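Local coordinates for extracellular solute-binding protein, family 3 (PDB 5SV6), which is of unknown function but has a periplasmic binding protein-like fold and is probably associated with the methanol dehydrogenase system, at residues M151-I156 against K208-I214. Residues are numbered along the deposited sequence; the frame is centred on the assembly and turned at random.
Sequences MSKFAI and KADIAHI
D210 accepts two backbone N-H groups through a single oxygen: S152 N and K153 N each lie 2.9 Å from D210 OD2, with N-H...O angles close to straight (168° for S152). Both reach the anti side of the carboxylate, from opposite faces of its plane. D210 CG stands anti to its own carbonyl carbon (chi1 -66°), which carries OD2 up to the loop ahead of strand 154-156. A leucine in its place would probably leave both amides without this acceptor and the loop at S152 and K153 freer to shift.

Just before the strands pair, K153 O takes D210 N at 2.8 Å, tilted from the carbonyl plane, and I211 N only weakly. A155 N then donates to I211 O, in the carbonyl plane, and A155 O receives H213 N at 3.0 Å. The bridges F154-I211 and A155-A212 are parallel, as the 20° angle between the short strand axes confirms.

Apolar contacts divide between the two sheet faces. On one, I211 CG2 lies 3.4 Å from F154 CD2, obliquely to the ring, and 3.8 Å from the selenium SE of M151, an extended selenomethionine that passes D210 in the opposite direction. On the other, A155 CB meets A212 CB at 3.8 Å and A209 CB at 4.0 Å.

A helical connection joins these parallel strands, as in a beta-alpha-beta crossover of the periplasmic binding protein-like fold. Strand 211-215 is flanked by strand 154-156 and by antiparallel strand 118-133, to which A212 and I214 bond. Helix 197-206 covers the alanine face, touching A209 and A212, while helix 161-168 packs on F154 and I156.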
HETATM    1  N   MSE A 151     -19.417   9.068 -13.139  1.00 16.26           N
HETATM    2  CA  MSE A 151     -18.171   9.783 -12.878  1.00 14.94           C
HETATM    3  C   MSE A 151     -17.202   9.663 -14.055  1.00 15.79           C
HETATM    4  O   MSE A 151     -17.326   8.755 -14.874  1.00 14.13           O
HETATM    5  CB  MSE A 151     -17.518   9.272 -11.598  1.00 15.77           C
HETATM    6  CG  MSE A 151     -18.383   9.446 -10.357  1.00 14.12           C
HETATM    7 SE   MSE A 151     -17.569   8.587  -8.809  1.00 22.92          SE
HETATM    8  CE  MSE A 151     -18.563   9.493  -7.391  1.00 14.46           C
ATOM      9  N   SER A 152     -16.231  10.572 -14.113  1.00 15.24           N
ATOM     10  CA  SER A 152     -15.273  10.625 -15.209  1.00 14.20           C
ATOM     11  C   SER A 152     -13.815  10.716 -14.753  1.00 14.26           C
ATOM     12  O   SER A 152     -12.916  10.301 -15.483  1.00 14.02           O
ATOM     13  CB  SER A 152     -15.589  11.815 -16.114  1.00 18.83           C
ATOM     14  OG  SER A 152     -16.917  11.719 -16.599  1.00 23.97           O
ATOM     15  N   LYS A 153     -13.589  11.252 -13.553  1.00 13.15           N
ATOM     16  CA  LYS A 153     -12.227  11.472 -13.044  1.00 13.16           C
ATOM     17  C   LYS A 153     -11.933  10.585 -11.841  1.00 11.47           C
ATOM     18  O   LYS A 153     -12.468  10.812 -10.759  1.00 10.34           O
ATOM     19  CB  LYS A 153     -12.046  12.939 -12.638  1.00 14.78           C
ATOM     20  CG  LYS A 153     -12.222  13.947 -13.778  1.00 17.84           C
ATOM     21  CD  LYS A 153     -10.942  14.085 -14.568  1.00 21.91           C
ATOM     22  CE  LYS A 153     -11.098  15.045 -15.750  1.00 26.79           C
ATOM     23  NZ  LYS A 153     -10.903  16.471 -15.352  1.00 25.65           N
ATOM     24  N   PHE A 154     -11.053   9.605 -12.031  1.00 10.94           N
ATOM     25  CA  PHE A 154     -10.764   8.597 -11.020  1.00 10.37           C
ATOM     26  C   PHE A 154      -9.289   8.661 -10.609  1.00 11.06           C
ATOM     27  O   PHE A 154      -8.403   8.413 -11.419  1.00 11.17           O
ATOM     28  CB  PHE A 154     -11.083   7.199 -11.565  1.00 11.05           C
ATOM     29  CG  PHE A 154     -12.527   7.016 -11.979  1.00 10.25           C
ATOM     30  CD1 PHE A 154     -12.979   7.492 -13.202  1.00 12.75           C
ATOM     31  CD2 PHE A 154     -13.419   6.336 -11.160  1.00 11.84           C
ATOM     32  CE1 PHE A 154     -14.304   7.329 -13.586  1.00 11.59           C
ATOM     33  CE2 PHE A 154     -14.752   6.159 -11.541  1.00 10.97           C
ATOM     34  CZ  PHE A 154     -15.185   6.655 -12.759  1.00 13.61           C
ATOM     35  N   ALA A 155      -9.015   8.983  -9.350  1.00 10.75           N
ATOM     36  CA  ALA A 155      -7.625   8.996  -8.907  1.00 11.18           C
ATOM     37  C   ALA A 155      -7.192   7.572  -8.545  1.00 11.42           C
ATOM     38  O   ALA A 155      -7.594   7.047  -7.502  1.00 10.34           O
ATOM     39  CB  ALA A 155      -7.458   9.937  -7.729  1.00 10.41           C
ATOM     40  N   ILE A 156      -6.406   6.940  -9.420  1.00  9.65           N
ATOM     41  CA  ILE A 156      -5.923   5.576  -9.192  1.00 11.11           C
ATOM     42  C   ILE A 156      -4.440   5.391  -9.528  1.00 13.88           C
ATOM     43  O   ILE A 156      -3.821   6.239 -10.177  1.00 14.01           O
ATOM     44  CB  ILE A 156      -6.722   4.530 -10.000  1.00 10.67           C
ATOM     45  CG1 ILE A 156      -6.460   4.705 -11.502  1.00 13.30           C
ATOM     46  CG2 ILE A 156      -8.223   4.615  -9.668  1.00  9.29           C
ATOM     47  CD1 ILE A 156      -6.776   3.475 -12.322  1.00 14.91           C
ATOM     48  N   LYS A 208     -11.143  17.728  -7.951  1.00 14.21           N
ATOM     49  CA  LYS A 208     -10.609  17.455  -9.274  1.00 16.74           C
ATOM     50  C   LYS A 208     -10.804  15.989  -9.640  1.00 17.70           C
ATOM     51  O   LYS A 208     -10.948  15.645 -10.814  1.00 15.61           O
ATOM     52  CB  LYS A 208      -9.127  17.833  -9.364  1.00 18.06           C
ATOM     53  CG  LYS A 208      -8.868  19.330  -9.357  1.00 20.60           C
ATOM     54  CD  LYS A 208      -9.495  20.014 -10.564  1.00 25.58           C
ATOM     55  CE  LYS A 208      -9.230  21.515 -10.543  1.00 31.45           C
ATOM     56  NZ  LYS A 208      -7.787  21.850 -10.773  1.00 31.91           N
ATOM     57  N   ALA A 209     -10.792  15.126  -8.628  1.00 12.88           N
ATOM     58  CA  ALA A 209     -11.171  13.736  -8.830  1.00 13.51           C
ATOM     59  C   ALA A 209     -12.583  13.533  -8.301  1.00 13.39           C
ATOM     60  O   ALA A 209     -12.918  14.012  -7.224  1.00 14.09           O
ATOM     61  CB  ALA A 209     -10.193  12.793  -8.127  1.00 10.87           C
ATOM     62  N   ASP A 210     -13.419  12.834  -9.061  1.00 11.04           N
ATOM     63  CA  ASP A 210     -14.722  12.428  -8.540  1.00 11.50           C
ATOM     64  C   ASP A 210     -14.544  11.453  -7.386  1.00 11.03           C
ATOM     65  O   ASP A 210     -15.354  11.411  -6.453  1.00 10.79           O
ATOM     66  CB  ASP A 210     -15.535  11.752  -9.644  1.00 13.41           C
ATOM     67  CG  ASP A 210     -15.905  12.705 -10.748  1.00 15.09           C
ATOM     68  OD1 ASP A 210     -16.437  13.782 -10.421  1.00 18.45           O
ATOM     69  OD2 ASP A 210     -15.654  12.382 -11.927  1.00 14.85           O
ATOM     70  N   ILE A 211     -13.472  10.665  -7.454  1.00 11.02           N
ATOM     71  CA  ILE A 211     -13.273   9.567  -6.508  1.00 10.50           C
ATOM     72  C   ILE A 211     -11.864   9.012  -6.645  1.00  8.73           C
ATOM     73  O   ILE A 211     -11.230   9.169  -7.683  1.00  8.36           O
ATOM     74  CB  ILE A 211     -14.295   8.433  -6.772  1.00  9.75           C
ATOM     75  CG1 ILE A 211     -14.378   7.464  -5.588  1.00  9.76           C
ATOM     76  CG2 ILE A 211     -13.969   7.708  -8.080  1.00 10.97           C
ATOM     77  CD1 ILE A 211     -15.522   6.460  -5.699  1.00 10.05           C
ATOM     78  N   ALA A 212     -11.363   8.388  -5.582  1.00  8.49           N
ATOM     79  CA  ALA A 212     -10.097   7.680  -5.662  1.00  7.86           C
ATOM     80  C   ALA A 212     -10.347   6.233  -5.310  1.00  8.91           C
ATOM     81  O   ALA A 212     -11.312   5.905  -4.615  1.00  7.31           O
ATOM     82  CB  ALA A 212      -9.058   8.287  -4.708  1.00  7.58           C
ATOM     83  N   HIS A 213      -9.489   5.358  -5.817  1.00  8.60           N
ATOM     84  CA  HIS A 213      -9.509   3.962  -5.405  1.00  8.36           C
ATOM     85  C   HIS A 213      -8.057   3.616  -5.152  1.00  9.37           C
ATOM     86  O   HIS A 213      -7.257   3.544  -6.090  1.00  8.92           O
ATOM     87  CB  HIS A 213     -10.139   3.075  -6.481  1.00  7.77           C
ATOM     88  CG  HIS A 213     -10.367   1.662  -6.044  1.00  9.05           C
ATOM     89  ND1 HIS A 213      -9.558   0.620  -6.438  1.00  9.76           N
ATOM     90  CD2 HIS A 213     -11.320   1.118  -5.250  1.00  9.74           C
ATOM     91  CE1 HIS A 213     -10.007  -0.508  -5.916  1.00 10.25           C
ATOM     92  NE2 HIS A 213     -11.070  -0.233  -5.182  1.00  9.96           N
ATOM     93  N   ILE A 214      -7.722   3.445  -3.875  1.00  8.76           N
ATOM     94  CA  ILE A 214      -6.335   3.449  -3.409  1.00 10.76           C
ATOM     95  C   ILE A 214      -6.156   2.339  -2.394  1.00  8.86           C
ATOM     96  O   ILE A 214      -7.067   2.064  -1.618  1.00  8.22           O
ATOM     97  CB  ILE A 214      -5.996   4.782  -2.661  1.00  9.79           C
ATOM     98  CG1 ILE A 214      -6.359   5.997  -3.502  1.00 13.95           C
ATOM     99  CG2 ILE A 214      -4.518   4.855  -2.259  1.00 12.77           C
ATOM    100  CD1 ILE A 214      -5.641   5.999  -4.828  1.00 13.01           C
TER
HETATM  101  O   HOH W   1     -10.021  17.020 -13.113  1.00 21.57           O